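Local coordinates for uncharacterized protein YLR132C (Kluyveromyces marxianus, PDB 6PFQ), which is a Usb1-type member of the 2H phosphodiesterase superfamily and probably acts as an exonuclease that trims U6 snRNA, at residues Met56-Met68 against Gln146-Gly158. Sequence-based numbering, arbitrary orientation. Where two conformers were deposited one is given.
Sequences MKPLHVSLSETMM and QPVGLNNLHVSFG
V61 and V155 meet at the middle of two HxS motifs, H60-V61-S62 and H154-V155-S156, the paired signature of the 2H phosphodiesterase fold. Strands 59-62 and 154-158 belong to different sheets and run roughly antiparallel, at 146°. Water fills the seam between their backbones. Four waters each bridge one pair of backbone atoms, joining H60 N and O to S156 O and N, and S62 N and O to H154 O and N. H60, S62, N152, H154 and S156 bind UMP in another structure of this protein; none is bound here.

Apolar side chains close the buried side. V61 CG2 lies 3.7 Å from V155 CG2. V61 CG1 is anti to the backbone N (chi1 179°), which brings it within 4.2 Å of L153 CD2. With an alanine here both methyls go, and V155 CG2 and L153 CD2 would probably be left beside a gap between the strands. The L59 side chain crosses that of F157 at about a right angle. L59 CD1 lies 3.5 Å from F157 CD1 and touches V155 CG1 at 4.0 Å.

At the other end V148 lays both methyls along one side of the S62-S64 backbone. V148 CG1, anti to its own N (chi1 167°), is 3.6 Å from S62 O, which leaves CG2 to face S64 O at 3.4 Å. Nearby, a water accepts from V148 N at 2.9 Å and donates to E65 OE1.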
ATOM      1  N   MET A  56       7.954   1.836  15.910  1.00 45.96           N
ATOM      2  CA  MET A  56       6.862   1.226  15.156  1.00 37.28           C
ATOM      3  C   MET A  56       6.393   2.156  14.063  1.00 38.50           C
ATOM      4  O   MET A  56       6.395   3.385  14.235  1.00 39.67           O
ATOM      5  CB  MET A  56       5.687   0.876  16.065  1.00 50.20           C
ATOM      6  N   LYS A  57       6.041   1.566  12.910  1.00 33.41           N
ATOM      7  CA  LYS A  57       5.441   2.341  11.838  1.00 34.20           C
ATOM      8  C   LYS A  57       4.182   1.599  11.437  1.00 33.24           C
ATOM      9  O   LYS A  57       4.220   0.372  11.303  1.00 30.19           O
ATOM     10  CB  LYS A  57       6.403   2.499  10.636  1.00 31.05           C
ATOM     11  CG  LYS A  57       7.693   3.187  11.071  1.00 43.26           C
ATOM     12  CD  LYS A  57       8.772   3.231  10.009  1.00 55.74           C
ATOM     13  CE  LYS A  57       8.328   3.922   8.767  1.00 53.47           C
ATOM     14  NZ  LYS A  57       9.485   3.978   7.851  1.00 51.69           N
ATOM     15  N   PRO A  58       3.053   2.271  11.260  1.00 34.09           N
ATOM     16  CA  PRO A  58       1.889   1.571  10.713  1.00 30.12           C
ATOM     17  C   PRO A  58       2.133   1.208   9.259  1.00 26.39           C
ATOM     18  O   PRO A  58       2.854   1.900   8.539  1.00 27.53           O
ATOM     19  CB  PRO A  58       0.753   2.592  10.821  1.00 28.93           C
ATOM     20  CG  PRO A  58       1.465   3.957  10.852  1.00 37.23           C
ATOM     21  CD  PRO A  58       2.773   3.688  11.571  1.00 34.13           C
ATOM     22  N   LEU A  59       1.451   0.153   8.814  1.00 28.18           N
ATOM     23  CA  LEU A  59       1.326  -0.140   7.391  1.00 28.60           C
ATOM     24  C   LEU A  59       0.076   0.560   6.829  1.00 30.47           C
ATOM     25  O   LEU A  59      -0.687   1.217   7.557  1.00 27.61           O
ATOM     26  CB  LEU A  59       1.271  -1.654   7.187  1.00 24.87           C
ATOM     27  CG  LEU A  59       2.498  -2.395   7.731  1.00 28.18           C
ATOM     28  CD1 LEU A  59       2.447  -3.905   7.380  1.00 22.79           C
ATOM     29  CD2 LEU A  59       3.833  -1.804   7.239  1.00 27.01           C
ATOM     30  N   HIS A  60      -0.146   0.412   5.523  0.50 28.15           N
ATOM     31  CA  HIS A  60      -1.175   1.183   4.845  0.50 26.35           C
ATOM     32  C   HIS A  60      -1.859   0.344   3.773  0.50 24.42           C
ATOM     33  O   HIS A  60      -1.318  -0.663   3.306  0.50 19.70           O
ATOM     34  CB  HIS A  60      -0.557   2.463   4.244  0.50 25.37           C
ATOM     35  CG  HIS A  60       0.193   3.281   5.246  0.50 29.59           C
ATOM     36  ND1 HIS A  60       1.538   3.097   5.505  0.50 24.59           N
ATOM     37  CD2 HIS A  60      -0.222   4.265   6.081  0.50 29.20           C
ATOM     38  CE1 HIS A  60       1.919   3.939   6.442  0.50 21.96           C
ATOM     39  NE2 HIS A  60       0.872   4.663   6.810  0.50 29.39           N
ATOM     40  N   VAL A  61      -3.086   0.739   3.429  1.00 25.32           N
ATOM     41  CA  VAL A  61      -3.701   0.387   2.143  1.00 23.91           C
ATOM     42  C   VAL A  61      -4.002   1.696   1.422  1.00 23.29           C
ATOM     43  O   VAL A  61      -4.803   2.495   1.915  1.00 26.94           O
ATOM     44  CB  VAL A  61      -4.987  -0.429   2.296  1.00 23.21           C
ATOM     45  CG1 VAL A  61      -5.589  -0.742   0.898  1.00 21.28           C
ATOM     46  CG2 VAL A  61      -4.781  -1.698   3.130  1.00 25.22           C
ATOM     47  N   SER A  62      -3.365   1.921   0.274  1.00 25.55           N
ATOM     48  CA  SER A  62      -3.715   3.078  -0.555  1.00 25.39           C
ATOM     49  C   SER A  62      -5.107   2.900  -1.149  1.00 27.02           C
ATOM     50  O   SER A  62      -5.431   1.833  -1.684  1.00 23.77           O
ATOM     51  CB  SER A  62      -2.704   3.250  -1.692  1.00 25.88           C
ATOM     52  OG  SER A  62      -1.429   3.473  -1.143  1.00 26.68           O
ATOM     53  N   LEU A  63      -5.918   3.958  -1.075  1.00 23.14           N
ATOM     54  CA  LEU A  63      -7.286   3.956  -1.581  1.00 26.36           C
ATOM     55  C   LEU A  63      -7.503   4.958  -2.701  1.00 30.62           C
ATOM     56  O   LEU A  63      -8.573   4.940  -3.327  1.00 30.45           O
ATOM     57  CB  LEU A  63      -8.278   4.262  -0.443  1.00 28.57           C
ATOM     58  CG  LEU A  63      -8.271   3.256   0.695  1.00 27.09           C
ATOM     59  CD1 LEU A  63      -9.202   3.752   1.865  1.00 27.57           C
ATOM     60  CD2 LEU A  63      -8.733   1.909   0.193  1.00 28.37           C
ATOM     61  N   SER A  64      -6.522   5.816  -2.986  1.00 27.33           N
ATOM     62  CA  SER A  64      -6.589   6.690  -4.153  1.00 30.80           C
ATOM     63  C   SER A  64      -5.190   6.871  -4.714  1.00 32.98           C
ATOM     64  O   SER A  64      -4.185   6.636  -4.026  1.00 25.42           O
ATOM     65  CB  SER A  64      -7.180   8.070  -3.819  1.00 29.09           C
ATOM     66  OG  SER A  64      -6.247   8.784  -3.028  1.00 32.22           O
ATOM     67  N   GLU A  65      -5.146   7.311  -5.974  1.00 31.69           N
ATOM     68  CA  GLU A  65      -3.930   7.872  -6.533  1.00 34.15           C
ATOM     69  C   GLU A  65      -3.587   9.181  -5.809  1.00 42.47           C
ATOM     70  O   GLU A  65      -4.325   9.648  -4.936  1.00 39.38           O
ATOM     71  CB  GLU A  65      -4.104   8.104  -8.041  1.00 35.28           C
ATOM     72  CG  GLU A  65      -5.275   8.998  -8.380  1.00 42.22           C
ATOM     73  CD  GLU A  65      -5.704   8.952  -9.839  1.00 58.98           C
ATOM     74  OE1 GLU A  65      -5.843   7.851 -10.418  1.00 50.81           O
ATOM     75  OE2 GLU A  65      -5.907  10.048 -10.412  1.00 56.23           O
ATOM     76  N   THR A  66      -2.408   9.737  -6.117  1.00 37.60           N
ATOM     77  CA  THR A  66      -2.055  11.077  -5.659  1.00 41.54           C
ATOM     78  C   THR A  66      -2.941  12.057  -6.396  1.00 39.63           C
ATOM     79  O   THR A  66      -2.817  12.210  -7.617  1.00 40.89           O
ATOM     80  CB  THR A  66      -0.579  11.374  -5.914  1.00 40.58           C
ATOM     81  OG1 THR A  66       0.219  10.522  -5.096  1.00 41.05           O
ATOM     82  CG2 THR A  66      -0.266  12.801  -5.551  1.00 40.15           C
ATOM     83  N   MET A  67      -3.881  12.675  -5.692  1.00 33.12           N
ATOM     84  CA  MET A  67      -4.866  13.511  -6.368  1.00 30.96           C
ATOM     85  C   MET A  67      -4.363  14.938  -6.403  1.00 38.46           C
ATOM     86  O   MET A  67      -4.139  15.551  -5.355  1.00 32.66           O
ATOM     87  CB  MET A  67      -6.236  13.437  -5.692  1.00 33.59           C
ATOM     88  CG  MET A  67      -6.828  12.029  -5.754  1.00 33.65           C
ATOM     89  SD  MET A  67      -8.472  11.905  -4.963  1.00 38.25           S
ATOM     90  CE  MET A  67      -8.057  11.952  -3.220  1.00 35.19           C
ATOM     91  N   MET A  68      -4.188  15.473  -7.599  1.00 34.35           N
ATOM     92  CA  MET A  68      -3.650  16.813  -7.721  1.00 34.26           C
ATOM     93  C   MET A  68      -4.785  17.738  -8.114  1.00 39.90           C
ATOM     94  O   MET A  68      -5.135  17.846  -9.293  1.00 39.46           O
ATOM     95  CB  MET A  68      -2.506  16.801  -8.719  1.00 35.03           C
ATOM     96  CG  MET A  68      -1.488  15.742  -8.284  1.00 35.59           C
ATOM     97  SD  MET A  68      -0.013  15.847  -9.269  1.00 42.67           S
ATOM     98  CE  MET A  68       0.614  14.161  -9.090  1.00 44.05           C
ATOM     99  N   GLN A 146      -0.310   5.947 -11.950  1.00 67.26           N
ATOM    100  CA  GLN A 146      -0.333   4.749 -11.113  1.00 55.24           C
ATOM    101  C   GLN A 146      -1.708   4.685 -10.461  1.00 45.33           C
ATOM    102  O   GLN A 146      -1.874   5.019  -9.276  1.00 42.22           O
ATOM    103  CB  GLN A 146       0.775   4.753 -10.068  1.00 44.90           C
ATOM    104  CG  GLN A 146       2.157   4.785 -10.668  1.00 51.06           C
ATOM    105  CD  GLN A 146       3.167   4.285  -9.694  1.00 44.57           C
ATOM    106  OE1 GLN A 146       3.290   4.805  -8.591  1.00 54.96           O
ATOM    107  NE2 GLN A 146       3.873   3.244 -10.071  1.00 50.92           N
ATOM    108  N   PRO A 147      -2.709   4.235 -11.196  1.00 39.06           N
ATOM    109  CA  PRO A 147      -4.065   4.245 -10.659  1.00 36.02           C
ATOM    110  C   PRO A 147      -4.199   3.256  -9.516  1.00 37.35           C
ATOM    111  O   PRO A 147      -3.483   2.253  -9.430  1.00 41.29           O
ATOM    112  CB  PRO A 147      -4.918   3.827 -11.856  1.00 40.55           C
ATOM    113  CG  PRO A 147      -4.011   2.959 -12.668  1.00 48.92           C
ATOM    114  CD  PRO A 147      -2.608   3.493 -12.467  1.00 48.69           C
ATOM    115  N   VAL A 148      -5.090   3.586  -8.593  1.00 30.38           N
ATOM    116  CA  VAL A 148      -5.453   2.704  -7.501  1.00 31.12           C
ATOM    117  C   VAL A 148      -6.842   2.188  -7.816  1.00 35.41           C
ATOM    118  O   VAL A 148      -7.723   2.984  -8.155  1.00 33.86           O
ATOM    119  CB  VAL A 148      -5.423   3.437  -6.150  1.00 30.22           C
ATOM    120  CG1 VAL A 148      -6.099   2.607  -5.099  1.00 35.95           C
ATOM    121  CG2 VAL A 148      -3.987   3.778  -5.781  1.00 35.30           C
ATOM    122  N   GLY A 149      -7.039   0.873  -7.730  1.00 30.50           N
ATOM    123  CA  GLY A 149      -8.349   0.332  -8.027  1.00 32.02           C
ATOM    124  C   GLY A 149      -8.527  -1.035  -7.410  1.00 31.75           C
ATOM    125  O   GLY A 149      -7.600  -1.599  -6.829  1.00 27.22           O
ATOM    126  N   LEU A 150      -9.730  -1.591  -7.589  1.00 31.68           N
ATOM    127  CA  LEU A 150     -10.026  -2.904  -7.028  1.00 29.58           C
ATOM    128  C   LEU A 150      -9.004  -3.937  -7.470  1.00 28.87           C
ATOM    129  O   LEU A 150      -8.643  -4.835  -6.705  1.00 31.15           O
ATOM    130  CB  LEU A 150     -11.428  -3.376  -7.449  1.00 33.09           C
ATOM    131  CG  LEU A 150     -12.600  -2.886  -6.596  1.00 48.63           C
ATOM    132  CD1 LEU A 150     -13.943  -3.347  -7.193  1.00 52.07           C
ATOM    133  CD2 LEU A 150     -12.474  -3.351  -5.154  1.00 35.53           C
ATOM    134  N   ASN A 151      -8.502  -3.807  -8.691  1.00 28.76           N
ATOM    135  CA  ASN A 151      -7.594  -4.810  -9.207  1.00 26.98           C
ATOM    136  C   ASN A 151      -6.243  -4.795  -8.521  1.00 27.74           C
ATOM    137  O   ASN A 151      -5.530  -5.795  -8.613  1.00 26.37           O
ATOM    138  CB  ASN A 151      -7.387  -4.581 -10.706  1.00 30.77           C
ATOM    139  CG  ASN A 151      -6.632  -3.290 -10.992  1.00 45.36           C
ATOM    140  OD1 ASN A 151      -6.917  -2.251 -10.398  1.00 44.44           O
ATOM    141  ND2 ASN A 151      -5.665  -3.352 -11.907  1.00 52.75           N
ATOM    142  N   ASN A 152      -5.851  -3.702  -7.841  1.00 26.67           N
ATOM    143  CA  ASN A 152      -4.499  -3.697  -7.285  1.00 23.85           C
ATOM    144  C   ASN A 152      -4.449  -3.305  -5.815  1.00 24.04           C
ATOM    145  O   ASN A 152      -3.365  -3.014  -5.321  1.00 21.80           O
ATOM    146  CB  ASN A 152      -3.536  -2.804  -8.093  1.00 21.79           C
ATOM    147  CG  ASN A 152      -4.027  -1.337  -8.213  1.00 27.54           C
ATOM    148  OD1 ASN A 152      -4.665  -0.786  -7.291  1.00 24.88           O
ATOM    149  ND2 ASN A 152      -3.715  -0.706  -9.355  1.00 31.27           N
ATOM    150  N   LEU A 153      -5.564  -3.365  -5.082  1.00 22.33           N
ATOM    151  CA  LEU A 153      -5.489  -3.100  -3.644  1.00 19.79           C
ATOM    152  C   LEU A 153      -4.500  -4.043  -2.993  1.00 23.31           C
ATOM    153  O   LEU A 153      -4.553  -5.243  -3.242  1.00 20.64           O
ATOM    154  CB  LEU A 153      -6.849  -3.283  -2.968  1.00 21.83           C
ATOM    155  CG  LEU A 153      -7.888  -2.215  -3.368  1.00 24.58           C
ATOM    156  CD1 LEU A 153      -9.268  -2.658  -2.790  1.00 24.76           C
ATOM    157  CD2 LEU A 153      -7.443  -0.837  -2.828  1.00 25.22           C
ATOM    158  N   HIS A 154      -3.625  -3.508  -2.135  1.00 21.38           N
ATOM    159  CA  HIS A 154      -2.587  -4.341  -1.526  1.00 20.49           C
ATOM    160  C   HIS A 154      -2.099  -3.706  -0.227  1.00 24.67           C
ATOM    161  O   HIS A 154      -2.372  -2.544   0.057  1.00 22.79           O
ATOM    162  CB  HIS A 154      -1.404  -4.516  -2.484  1.00 19.27           C
ATOM    163  CG  HIS A 154      -0.697  -3.226  -2.793  1.00 18.05           C
ATOM    164  ND1 HIS A 154      -1.157  -2.327  -3.740  1.00 22.51           N
ATOM    165  CD2 HIS A 154       0.443  -2.690  -2.281  1.00 20.36           C
ATOM    166  CE1 HIS A 154      -0.316  -1.299  -3.815  1.00 23.16           C
ATOM    167  NE2 HIS A 154       0.646  -1.487  -2.927  1.00 21.06           N
ATOM    168  N   VAL A 155      -1.356  -4.496   0.563  1.00 20.19           N
ATOM    169  CA  VAL A 155      -0.530  -3.964   1.651  1.00 22.46           C
ATOM    170  C   VAL A 155       0.922  -4.220   1.302  1.00 23.11           C
ATOM    171  O   VAL A 155       1.286  -5.366   1.034  1.00 22.19           O
ATOM    172  CB  VAL A 155      -0.848  -4.640   2.993  1.00 20.68           C
ATOM    173  CG1 VAL A 155       0.182  -4.165   4.094  1.00 18.31           C
ATOM    174  CG2 VAL A 155      -2.328  -4.401   3.365  1.00 23.15           C
ATOM    175  N   SER A 156       1.762  -3.167   1.351  1.00 19.37           N
ATOM    176  CA  SER A 156       3.194  -3.346   1.182  1.00 20.48           C
ATOM    177  C   SER A 156       3.864  -3.603   2.528  1.00 22.59           C
ATOM    178  O   SER A 156       3.546  -2.956   3.543  1.00 23.76           O
ATOM    179  CB  SER A 156       3.831  -2.123   0.519  1.00 20.79           C
ATOM    180  OG  SER A 156       3.425  -2.074  -0.842  1.00 23.66           O
ATOM    181  N   PHE A 157       4.802  -4.553   2.531  1.00 22.68           N
ATOM    182  CA  PHE A 157       5.486  -4.951   3.762  1.00 22.38           C
ATOM    183  C   PHE A 157       6.965  -4.585   3.783  1.00 22.88           C
ATOM    184  O   PHE A 157       7.552  -4.478   4.866  1.00 24.28           O
ATOM    185  CB  PHE A 157       5.342  -6.466   3.984  1.00 21.18           C
ATOM    186  CG  PHE A 157       3.916  -6.878   4.254  1.00 21.01           C
ATOM    187  CD1 PHE A 157       3.383  -6.752   5.524  1.00 22.93           C
ATOM    188  CD2 PHE A 157       3.106  -7.345   3.220  1.00 22.19           C
ATOM    189  CE1 PHE A 157       2.061  -7.119   5.793  1.00 25.97           C
ATOM    190  CE2 PHE A 157       1.788  -7.697   3.478  1.00 24.51           C
ATOM    191  CZ  PHE A 157       1.253  -7.562   4.757  1.00 23.00           C
ATOM    192  N   GLY A 158       7.583  -4.450   2.618  1.00 20.77           N
ATOM    193  CA  GLY A 158       8.998  -4.138   2.563  1.00 22.39           C
ATOM    194  C   GLY A 158       9.269  -3.326   1.326  1.00 20.88           C
ATOM    195  O   GLY A 158       8.437  -3.275   0.420  1.00 21.91           O
TER
HETATM  196  O   HOH W   1       2.269  -0.483   3.967  1.00 23.18           O
HETATM  197  O   HOH W   2       0.910  -0.418   1.413  1.00 23.50           O
HETATM  198  O   HOH W   3      -3.858  -0.374  -2.402  1.00 22.45           O
HETATM  199  O   HOH W   4      -1.552   0.025  -0.759  1.00 23.29           O
HETATM  200  O   HOH W   5      -9.204   5.040  -5.906  1.00 32.42           O
HETATM  201  O   HOH W   6      -6.721   5.642  -9.761  1.00 42.65           O